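Beta-ketoacyl synthase (Pseudomonas aeruginosa, PDB 4CW4) catalyses the condensation of acetyl-CoA with malonyl-ACP to give acetoacetyl-ACP, the primer that starts fatty acid synthesis. Local coordinates at the interface of chains A and B. Sequence-based numbering; all coordinates share one arbitrary frame. Chains: chain A/B, Beta-ketoacyl synthase.

FabY is a homodimer, and the three contacts illustrate how one two-fold interface can combine different kinds of joint. Contact 1 sets helix 409-425 of one subunit against 3-10 helix 219-221, the loop at A:Val276 and C-terminal residues 617-626 of the other; contact 2 pairs strand 155-163 with its own copy; contact 3 sets helix 255-259 beside helix 319-327. The centres of their C-alpha atoms are about 54 Å (contacts 1 and 2), 38 Å (contacts 1 and 3) and 27 Å (contacts 2 and 3) apart. Contact 3, centred about 9 Å from A:Cys286, may link dimerisation to the catalytic pocket; the others are centred over 30 Å away.

Contact 1: the interface of chains A and B. Residues chain A 220, 276, 617, 619, 626; chain B 395, 412, 416.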
ATOM      1  N   ASP A 220      -3.806   0.677  23.047  1.00 13.56           N
ATOM      2  CA  ASP A 220      -3.893  -0.087  21.813  1.00 13.35           C
ATOM      3  C   ASP A 220      -5.240   0.043  21.115  1.00 13.77           C
ATOM      4  O   ASP A 220      -5.431  -0.555  20.064  1.00 15.29           O
ATOM      5  CB  ASP A 220      -3.565  -1.565  22.061  1.00 13.56           C
ATOM      6  CG  ASP A 220      -4.516  -2.235  23.043  1.00 14.14           C
ATOM      7  OD1 ASP A 220      -5.144  -1.523  23.854  1.00 13.70           O
ATOM      8  OD2 ASP A 220      -4.588  -3.493  23.029  1.00 17.35           O
ATOM      9  N   VAL A 276       0.209   4.813  20.002  1.00 12.19           N
ATOM     10  CA  VAL A 276       0.860   3.497  20.018  1.00 12.63           C
ATOM     11  C   VAL A 276      -0.114   2.381  19.620  1.00 11.45           C
ATOM     12  O   VAL A 276       0.085   1.217  19.973  1.00 13.08           O
ATOM     13  CB  VAL A 276       1.489   3.168  21.396  1.00 12.25           C
ATOM     14  CG1 VAL A 276       2.586   4.162  21.703  1.00 14.41           C
ATOM     15  CG2 VAL A 276       0.422   3.124  22.524  1.00 11.94           C
ATOM     16  N   VAL A 617       0.479  -3.970  30.239  1.00 15.77           N
ATOM     17  CA  VAL A 617       1.598  -3.092  29.938  1.00 15.87           C
ATOM     18  C   VAL A 617       1.194  -1.682  30.321  1.00 15.70           C
ATOM     19  O   VAL A 617       0.105  -1.238  29.969  1.00 17.04           O
ATOM     20  CB  VAL A 617       1.928  -3.101  28.436  1.00 16.69           C
ATOM     21  CG1 VAL A 617       3.095  -2.174  28.131  1.00 18.53           C
ATOM     22  CG2 VAL A 617       2.235  -4.504  27.992  1.00 17.18           C
ATOM     23  N   VAL A 619       2.210   2.158  29.700  1.00 17.93           N
ATOM     24  CA  VAL A 619       2.924   2.976  28.733  1.00 18.18           C
ATOM     25  C   VAL A 619       3.031   4.413  29.242  1.00 18.13           C
ATOM     26  O   VAL A 619       2.015   5.044  29.546  1.00 18.06           O
ATOM     27  CB  VAL A 619       2.190   2.979  27.374  1.00 17.28           C
ATOM     28  CG1 VAL A 619       2.991   3.745  26.338  1.00 17.59           C
ATOM     29  CG2 VAL A 619       1.926   1.544  26.900  1.00 17.66           C
ATOM     30  N   LEU A 626      -2.631  -0.995  29.367  1.00 15.45           N
ATOM     31  CA  LEU A 626      -3.028  -1.888  28.293  1.00 15.71           C
ATOM     32  C   LEU A 626      -3.177  -3.258  28.943  1.00 15.65           C
ATOM     33  O   LEU A 626      -2.178  -3.904  29.258  1.00 15.22           O
ATOM     34  CB  LEU A 626      -1.955  -1.909  27.194  1.00 16.31           C
ATOM     35  CG  LEU A 626      -2.293  -2.598  25.875  1.00 17.00           C
ATOM     36  CD1 LEU A 626      -1.194  -2.325  24.857  1.00 17.75           C
ATOM     37  CD2 LEU A 626      -2.492  -4.088  26.032  1.00 17.80           C
TER
ATOM     38  N   ASN B 395       1.321  -2.311  16.682  1.00 10.63           N
ATOM     39  CA  ASN B 395       1.333  -1.106  17.508  1.00 10.49           C
ATOM     40  C   ASN B 395       2.373  -0.132  16.979  1.00 11.80           C
ATOM     41  O   ASN B 395       3.516  -0.517  16.706  1.00 12.37           O
ATOM     42  CB  ASN B 395       1.673  -1.438  18.965  1.00 11.22           C
ATOM     43  CG  ASN B 395       0.588  -2.254  19.635  1.00 12.67           C
ATOM     44  OD1 ASN B 395       0.623  -3.498  19.610  1.00 13.45           O
ATOM     45  ND2 ASN B 395      -0.395  -1.566  20.220  1.00 13.88           N
ATOM     46  N   LEU B 412       4.874  -3.491  22.934  1.00 10.53           N
ATOM     47  CA  LEU B 412       3.461  -3.819  23.011  1.00 11.58           C
ATOM     48  C   LEU B 412       3.115  -5.034  22.148  1.00 10.85           C
ATOM     49  O   LEU B 412       2.384  -5.917  22.598  1.00 12.10           O
ATOM     50  CB  LEU B 412       2.615  -2.622  22.596  1.00 13.50           C
ATOM     51  CG  LEU B 412       2.445  -1.510  23.640  1.00 15.77           C
ATOM     52  CD1 LEU B 412       3.755  -0.932  24.126  1.00 17.75           C
ATOM     53  CD2 LEU B 412       1.571  -0.410  23.076  1.00 16.30           C
ATOM     54  N   LYS B 416       1.882  -8.503  23.901  1.00 10.61           N
ATOM     55  CA  LYS B 416       0.524  -8.987  23.616  1.00 10.37           C
ATOM     56  C   LYS B 416       0.565 -10.351  22.926  1.00 10.75           C
ATOM     57  O   LYS B 416      -0.287 -11.214  23.167  1.00 11.05           O
ATOM     58  CB  LYS B 416      -0.258  -7.998  22.750  1.00 11.45           C
ATOM     59  CG  LYS B 416      -0.609  -6.711  23.445  1.00 12.87           C
ATOM     60  CD  LYS B 416      -1.392  -5.789  22.538  1.00 14.48           C
ATOM     61  CE  LYS B 416      -2.795  -6.303  22.301  1.00 15.55           C
ATOM     62  NZ  LYS B 416      -3.604  -5.440  21.409  1.00 15.73           N
TER
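B:Lys416 and A:Asp220 form the charged element of this patch, in which helix 409-425 of a ketosynthase subunit lies against its dimer mate. The lysine ammonium NZ makes a salt bridge and hydrogen bond of 2.7 Å to the aspartate carboxylate oxygen OD2, which accepts through its anti lone pair, on the side away from OD1. A bend at the third torsion (chi3 71°) turns the end of the otherwise extended lysine chain towards this acid.

A neutral hydrogen bond complements it: the amide ND2 of B:Asn395 reaches the backbone O of A:Val276 at 2.8 Å. The bond is nearly straight, 165° at hydrogen, and lies in both the carbonyl plane and the asparagine amide plane, an arrangement that should restrain rotation of the amide.

Apolar contacts centre on B:Leu412. Its CD2 branch meets CG2 of A:Val276 and CD1 of A:Leu626, each at 3.8 Å, while its other branch, CD1, points to CG2 of A:Val619 at 4.1 Å and to CG1 of A:Val617. A:Leu626 serves both helix residues, since its second methyl, CD2, rests 4.0 Å from CD of B:Lys416, where the two side chains cross at about a right angle. With polar bonds beside a leucine wedge, the patch helps fix one helix of the homodimer against the partner's 3-10 helix 219-221, the loop at A:Val276 and residues 617-626, far from the active-site cysteine.

Contact 2: the interface of chains A and B. Residues chain A 107, 157-160; chain B 156-158.
A:Lys158 and B:Lys158 meet backbone to backbone in an intermolecular antiparallel beta-sheet formed by strand 155-163 of each subunit, within a beta-ketoacyl synthase of the thiolase-like superfamily. Each lysine N donates to the other's O at 2.8 Å, so the two-fold axis runs through this reciprocal pair. The next bridge couples A:Val159 with B:Phe157. There, valine CG1 faces the edge of the phenylalanine ring, with the two side chains pointing the same way, but their modelled approach is too short to be trusted.

Charge pairing is carried by B:Lys158, whose chain folds at its second and third torsions (chi2 50°, chi3 71°) and thereby brings NZ to the carboxylate of A:Asp160. The ammonium lies 2.9 Å from OD2, on the syn side and tilted out of the carboxylate plane, with a weak bond to OD1. B:Glu156 of the lysine's own chain stands farther off, OE1 to NZ 4.0 Å, and probably adds to the negative field around the ammonium.

The aliphatic part of the same lysine lies across A:His107, its CE 3.6 Å from ring NE2. Water 1 hydrogen-bonds to A:Asp160 N at 3.0 Å and also touches OD2 of that residue; its link to B:Glu156 O is implausibly short and remains doubtful.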
ATOM      1  N   HIS A 107      14.326  15.402 -21.065  1.00 12.76           N
ATOM      2  CA  HIS A 107      15.592  15.383 -21.806  1.00 12.98           C
ATOM      3  C   HIS A 107      15.370  14.775 -23.181  1.00 13.18           C
ATOM      4  O   HIS A 107      14.822  13.687 -23.270  1.00 15.21           O
ATOM      5  CB  HIS A 107      16.640  14.508 -21.106  1.00 13.64           C
ATOM      6  CG  HIS A 107      17.128  15.033 -19.799  1.00 13.65           C
ATOM      7  ND1 HIS A 107      17.521  14.198 -18.775  1.00 13.76           N
ATOM      8  CD2 HIS A 107      17.315  16.297 -19.345  1.00 15.76           C
ATOM      9  CE1 HIS A 107      17.904  14.923 -17.742  1.00 15.16           C
ATOM     10  NE2 HIS A 107      17.803  16.200 -18.065  1.00 16.05           N
ATOM     11  N   PHE A 157      24.298  12.920 -26.070  1.00 15.41           N
ATOM     12  CA  PHE A 157      24.092  13.799 -24.940  1.00 14.39           C
ATOM     13  C   PHE A 157      22.606  13.853 -24.634  1.00 14.37           C
ATOM     14  O   PHE A 157      21.777  13.579 -25.496  1.00 16.32           O
ATOM     15  CB  PHE A 157      24.598  15.201 -25.267  1.00 16.41           C
ATOM     16  CG  PHE A 157      26.077  15.267 -25.382  1.00 20.39           C
ATOM     17  CD1 PHE A 157      26.850  15.234 -24.256  1.00 22.38           C
ATOM     18  CD2 PHE A 157      26.703  15.314 -26.614  1.00 23.51           C
ATOM     19  CE1 PHE A 157      28.226  15.264 -24.328  1.00 23.83           C
ATOM     20  CE2 PHE A 157      28.065  15.350 -26.685  1.00 24.60           C
ATOM     21  CZ  PHE A 157      28.829  15.333 -25.527  1.00 23.68           C
ATOM     22  N   LYS A 158      22.287  14.204 -23.400  1.00 12.75           N
ATOM     23  CA  LYS A 158      20.912  14.543 -23.053  1.00 12.55           C
ATOM     24  C   LYS A 158      20.808  16.050 -22.863  1.00 12.97           C
ATOM     25  O   LYS A 158      21.639  16.656 -22.188  1.00 14.73           O
ATOM     26  CB  LYS A 158      20.460  13.815 -21.797  1.00 13.99           C
ATOM     27  CG  LYS A 158      19.795  12.423 -22.055  1.00 15.73           C
ATOM     28  CD  LYS A 158      20.605  11.495 -22.967  1.00 17.79           C
ATOM     29  CE  LYS A 158      21.877  10.962 -22.299  1.00 20.10           C
ATOM     30  NZ  LYS A 158      22.568   9.860 -23.098  1.00 22.76           N
ATOM     31  N   VAL A 159      19.808  16.656 -23.500  1.00 13.34           N
ATOM     32  CA  VAL A 159      19.615  18.107 -23.428  1.00 12.66           C
ATOM     33  C   VAL A 159      18.230  18.442 -22.869  1.00 12.33           C
ATOM     34  O   VAL A 159      17.252  17.765 -23.167  1.00 11.88           O
ATOM     35  CB  VAL A 159      19.814  18.773 -24.824  1.00 14.10           C
ATOM     36  CG1 VAL A 159      21.218  18.611 -25.299  1.00 18.59           C
ATOM     37  CG2 VAL A 159      18.843  18.217 -25.861  1.00 14.92           C
ATOM     38  N   ASP A 160      18.151  19.513 -22.087  1.00 12.15           N
ATOM     39  CA  ASP A 160      16.881  19.989 -21.566  1.00 12.08           C
ATOM     40  C   ASP A 160      15.980  20.403 -22.705  1.00 11.64           C
ATOM     41  O   ASP A 160      16.406  21.100 -23.631  1.00 13.05           O
ATOM     42  CB  ASP A 160      17.099  21.166 -20.629  1.00 13.44           C
ATOM     43  CG  ASP A 160      17.993  20.812 -19.481  1.00 16.20           C
ATOM     44  OD1 ASP A 160      17.711  19.812 -18.798  1.00 15.70           O
ATOM     45  OD2 ASP A 160      19.031  21.478 -19.320  1.00 19.35           O
TER
ATOM     46  N   GLU B 156      24.135  23.635 -19.971  1.00 19.67           N
ATOM     47  CA  GLU B 156      24.228  22.364 -19.295  1.00 19.77           C
ATOM     48  C   GLU B 156      23.746  21.248 -20.185  1.00 19.22           C
ATOM     49  O   GLU B 156      22.605  21.241 -20.635  1.00 23.25           O
ATOM     50  CB  GLU B 156      23.371  22.378 -18.031  1.00 21.92           C
ATOM     51  CG  GLU B 156      23.910  23.283 -16.947  1.00 25.86           C
ATOM     52  CD  GLU B 156      23.168  23.113 -15.649  1.00 29.01           C
ATOM     53  OE1 GLU B 156      22.167  22.375 -15.637  1.00 30.14           O
ATOM     54  OE2 GLU B 156      23.593  23.710 -14.644  1.00 31.28           O
ATOM     55  N   PHE B 157      24.630  20.310 -20.441  1.00 15.41           N
ATOM     56  CA  PHE B 157      24.259  19.038 -21.022  1.00 14.39           C
ATOM     57  C   PHE B 157      24.273  17.984 -19.929  1.00 14.37           C
ATOM     58  O   PHE B 157      24.936  18.146 -18.910  1.00 16.32           O
ATOM     59  CB  PHE B 157      25.248  18.652 -22.117  1.00 16.41           C
ATOM     60  CG  PHE B 157      25.151  19.524 -23.315  1.00 20.39           C
ATOM     61  CD1 PHE B 157      24.107  19.374 -24.184  1.00 22.38           C
ATOM     62  CD2 PHE B 157      26.072  20.528 -23.553  1.00 23.51           C
ATOM     63  CE1 PHE B 157      23.971  20.185 -25.289  1.00 23.83           C
ATOM     64  CE2 PHE B 157      25.939  21.327 -24.651  1.00 24.60           C
ATOM     65  CZ  PHE B 157      24.880  21.143 -25.529  1.00 23.68           C
ATOM     66  N   LYS B 158      23.532  16.914 -20.155  1.00 12.75           N
ATOM     67  CA  LYS B 158      23.660  15.728 -19.316  1.00 12.55           C
ATOM     68  C   LYS B 158      24.388  14.645 -20.100  1.00 12.97           C
ATOM     69  O   LYS B 158      24.065  14.384 -21.258  1.00 14.73           O
ATOM     70  CB  LYS B 158      22.301  15.226 -18.851  1.00 13.99           C
ATOM     71  CG  LYS B 158      21.812  15.834 -17.496  1.00 15.73           C
ATOM     72  CD  LYS B 158      21.887  17.364 -17.425  1.00 17.79           C
ATOM     73  CE  LYS B 158      20.848  18.054 -18.315  1.00 20.10           C
ATOM     74  NZ  LYS B 158      20.750  19.560 -18.080  1.00 22.76           N
TER
HETATM   75  O   HOH W   1      20.686  21.193 -22.077  1.00 23.66           O

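Contact 3: the interface of chains A and B. Residues chain A 230, 321, 324-325, 328, 540; chain B 256, 260.
Helix 255-259 of chain B and the loop residue B:Phe260 that follows it enter the catalytic neighbourhood of chain A, where they meet helix 319-327 and the glycine-rich GFGG loop that carries A:Phe540, respectively. In the KAS I/II family the acyl pocket lies close to the dimer interface, and the position of this contact beside A:Cys286 suggests that the partner helps to wall it.

B:Leu256 makes a CH-pi contact with the ring of A:Tyr325, its side chain lying across that of the tyrosine. With CG anti to the backbone N (chi1 -177°), the leucine presents both methyls to the ring. CD1 sits over one face, 3.7 Å from the ring centroid and displaced towards the rim, while CD2 approaches CE1 at 3.6 Å. The same CD1 also packs against CA of A:Gly324, on the helix backbone.

B:Phe260 makes contacts along its rim. Its CE1 touches the thioether SD of A:Met230 at 3.3 Å, CZ meets the phenolic OH of A:Tyr325 in a van der Waals contact at 3.4 Å, and CE2 lies 4.0 Å from CD2 of A:Phe540. Bends at chi2 and chi3 fold A:Met230 round, and its methyl CE turns to CD1 of B:Leu256.

A polar link runs through water 2, which bonds at 3.0 Å to both the backbone N of B:Leu256 and the carbonyl O of A:Gly324.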
ATOM      1  N   MET A 230      -0.167   6.036  -5.248  0.64 11.69           N
ATOM      2  CA  MET A 230       1.002   6.271  -6.111  0.64 12.72           C
ATOM      3  C   MET A 230       2.350   6.159  -5.408  0.64 12.15           C
ATOM      4  O   MET A 230       3.368   6.011  -6.085  0.64 11.81           O
ATOM      5  CB  MET A 230       0.944   7.650  -6.773  0.64 15.82           C
ATOM      6  CG  MET A 230      -0.305   7.948  -7.593  0.64 18.06           C
ATOM      7  SD  MET A 230      -0.596   6.817  -8.968  0.64 20.22           S
ATOM      8  CE  MET A 230       0.917   7.036  -9.855  0.64 20.07           C
ATOM      9  N   CYS A 321       2.726  11.486 -13.542  1.00 13.07           N
ATOM     10  CA  CYS A 321       1.437  10.843 -13.282  1.00 12.57           C
ATOM     11  C   CYS A 321       0.472  11.129 -14.410  1.00 12.01           C
ATOM     12  O   CYS A 321      -0.244  10.245 -14.853  1.00 12.29           O
ATOM     13  CB  CYS A 321       0.853  11.319 -11.974  1.00 14.69           C
ATOM     14  SG  CYS A 321       1.831  10.915 -10.576  1.00 17.83           S
ATOM     15  N   GLY A 324       1.533   9.138 -17.403  1.00 12.81           N
ATOM     16  CA  GLY A 324       1.296   7.714 -17.156  1.00 12.51           C
ATOM     17  C   GLY A 324      -0.162   7.310 -17.376  1.00 11.81           C
ATOM     18  O   GLY A 324      -0.456   6.292 -18.007  1.00 12.86           O
ATOM     19  N   TYR A 325      -1.086   8.105 -16.847  1.00 11.46           N
ATOM     20  CA  TYR A 325      -2.498   7.847 -17.083  1.00 11.92           C
ATOM     21  C   TYR A 325      -2.928   8.134 -18.524  1.00 12.29           C
ATOM     22  O   TYR A 325      -3.734   7.405 -19.090  1.00 13.87           O
ATOM     23  CB  TYR A 325      -3.374   8.605 -16.094  1.00 12.95           C
ATOM     24  CG  TYR A 325      -3.416   8.005 -14.706  1.00 15.20           C
ATOM     25  CD1 TYR A 325      -4.094   6.826 -14.461  1.00 15.67           C
ATOM     26  CD2 TYR A 325      -2.785   8.623 -13.647  1.00 16.34           C
ATOM     27  CE1 TYR A 325      -4.148   6.278 -13.186  1.00 16.07           C
ATOM     28  CE2 TYR A 325      -2.842   8.097 -12.367  1.00 16.93           C
ATOM     29  CZ  TYR A 325      -3.512   6.914 -12.147  1.00 17.04           C
ATOM     30  OH  TYR A 325      -3.559   6.363 -10.890  1.00 19.06           O
ATOM     31  N   MET A 328      -2.313   5.353 -20.976  1.00 17.82           N
ATOM     32  CA  MET A 328      -3.390   4.366 -20.957  1.00 19.92           C
ATOM     33  C   MET A 328      -4.673   4.829 -21.636  1.00 20.33           C
ATOM     34  O   MET A 328      -5.625   4.060 -21.746  1.00 23.22           O
ATOM     35  CB  MET A 328      -3.799   4.071 -19.524  1.00 20.86           C
ATOM     36  CG  MET A 328      -2.691   3.731 -18.588  1.00 21.56           C
ATOM     37  SD  MET A 328      -3.346   3.415 -16.947  1.00 21.96           S
ATOM     38  CE  MET A 328      -4.342   1.951 -17.233  1.00 23.57           C
ATOM     39  N   PHE A 540      -8.627   0.141 -11.330  1.00 25.40           N
ATOM     40  CA  PHE A 540      -7.699  -0.810 -11.948  1.00 24.69           C
ATOM     41  C   PHE A 540      -7.416  -1.983 -11.056  1.00 23.15           C
ATOM     42  O   PHE A 540      -7.488  -1.881  -9.829  1.00 22.37           O
ATOM     43  CB  PHE A 540      -6.315  -0.173 -12.228  1.00 24.40           C
ATOM     44  CG  PHE A 540      -6.340   1.042 -13.109  1.00 30.79           C
ATOM     45  CD1 PHE A 540      -7.505   1.464 -13.740  1.00 28.47           C
ATOM     46  CD2 PHE A 540      -5.174   1.769 -13.300  1.00 28.88           C
ATOM     47  CE1 PHE A 540      -7.505   2.589 -14.552  1.00 47.37           C
ATOM     48  CE2 PHE A 540      -5.163   2.895 -14.110  1.00 25.82           C
ATOM     49  CZ  PHE A 540      -6.331   3.302 -14.741  1.00 32.05           C
TER
ATOM     50  N   LEU B 256       2.639   2.662 -15.598  1.00 12.75           N
ATOM     51  CA  LEU B 256       1.885   3.148 -14.451  1.00 12.33           C
ATOM     52  C   LEU B 256       1.045   2.008 -13.819  1.00 13.50           C
ATOM     53  O   LEU B 256       1.232   1.709 -12.642  1.00 12.90           O
ATOM     54  CB  LEU B 256       1.036   4.390 -14.802  1.00 13.23           C
ATOM     55  CG  LEU B 256       0.276   5.002 -13.608  1.00 16.71           C
ATOM     56  CD1 LEU B 256       0.144   6.537 -13.663  1.00 17.58           C
ATOM     57  CD2 LEU B 256      -1.101   4.419 -13.556  1.00 20.46           C
ATOM     58  N   PHE B 260       1.834  -0.164  -9.605  1.00 11.29           N
ATOM     59  CA  PHE B 260       1.102  -0.003  -8.347  1.00 12.34           C
ATOM     60  C   PHE B 260       1.438  -1.103  -7.348  1.00 10.58           C
ATOM     61  O   PHE B 260       1.546  -2.287  -7.705  1.00 10.61           O
ATOM     62  CB  PHE B 260      -0.403  -0.035  -8.564  1.00 13.76           C
ATOM     63  CG  PHE B 260      -0.941   1.195  -9.208  1.00 16.43           C
ATOM     64  CD1 PHE B 260      -0.849   2.422  -8.572  1.00 18.57           C
ATOM     65  CD2 PHE B 260      -1.505   1.152 -10.455  1.00 20.31           C
ATOM     66  CE1 PHE B 260      -1.325   3.557  -9.157  1.00 20.18           C
ATOM     67  CE2 PHE B 260      -1.980   2.301 -11.035  1.00 21.29           C
ATOM     68  CZ  PHE B 260      -1.894   3.498 -10.378  1.00 20.84           C
TER
HETATM   69  O   HOH W   2       1.444   4.017 -17.982  1.00 13.86           O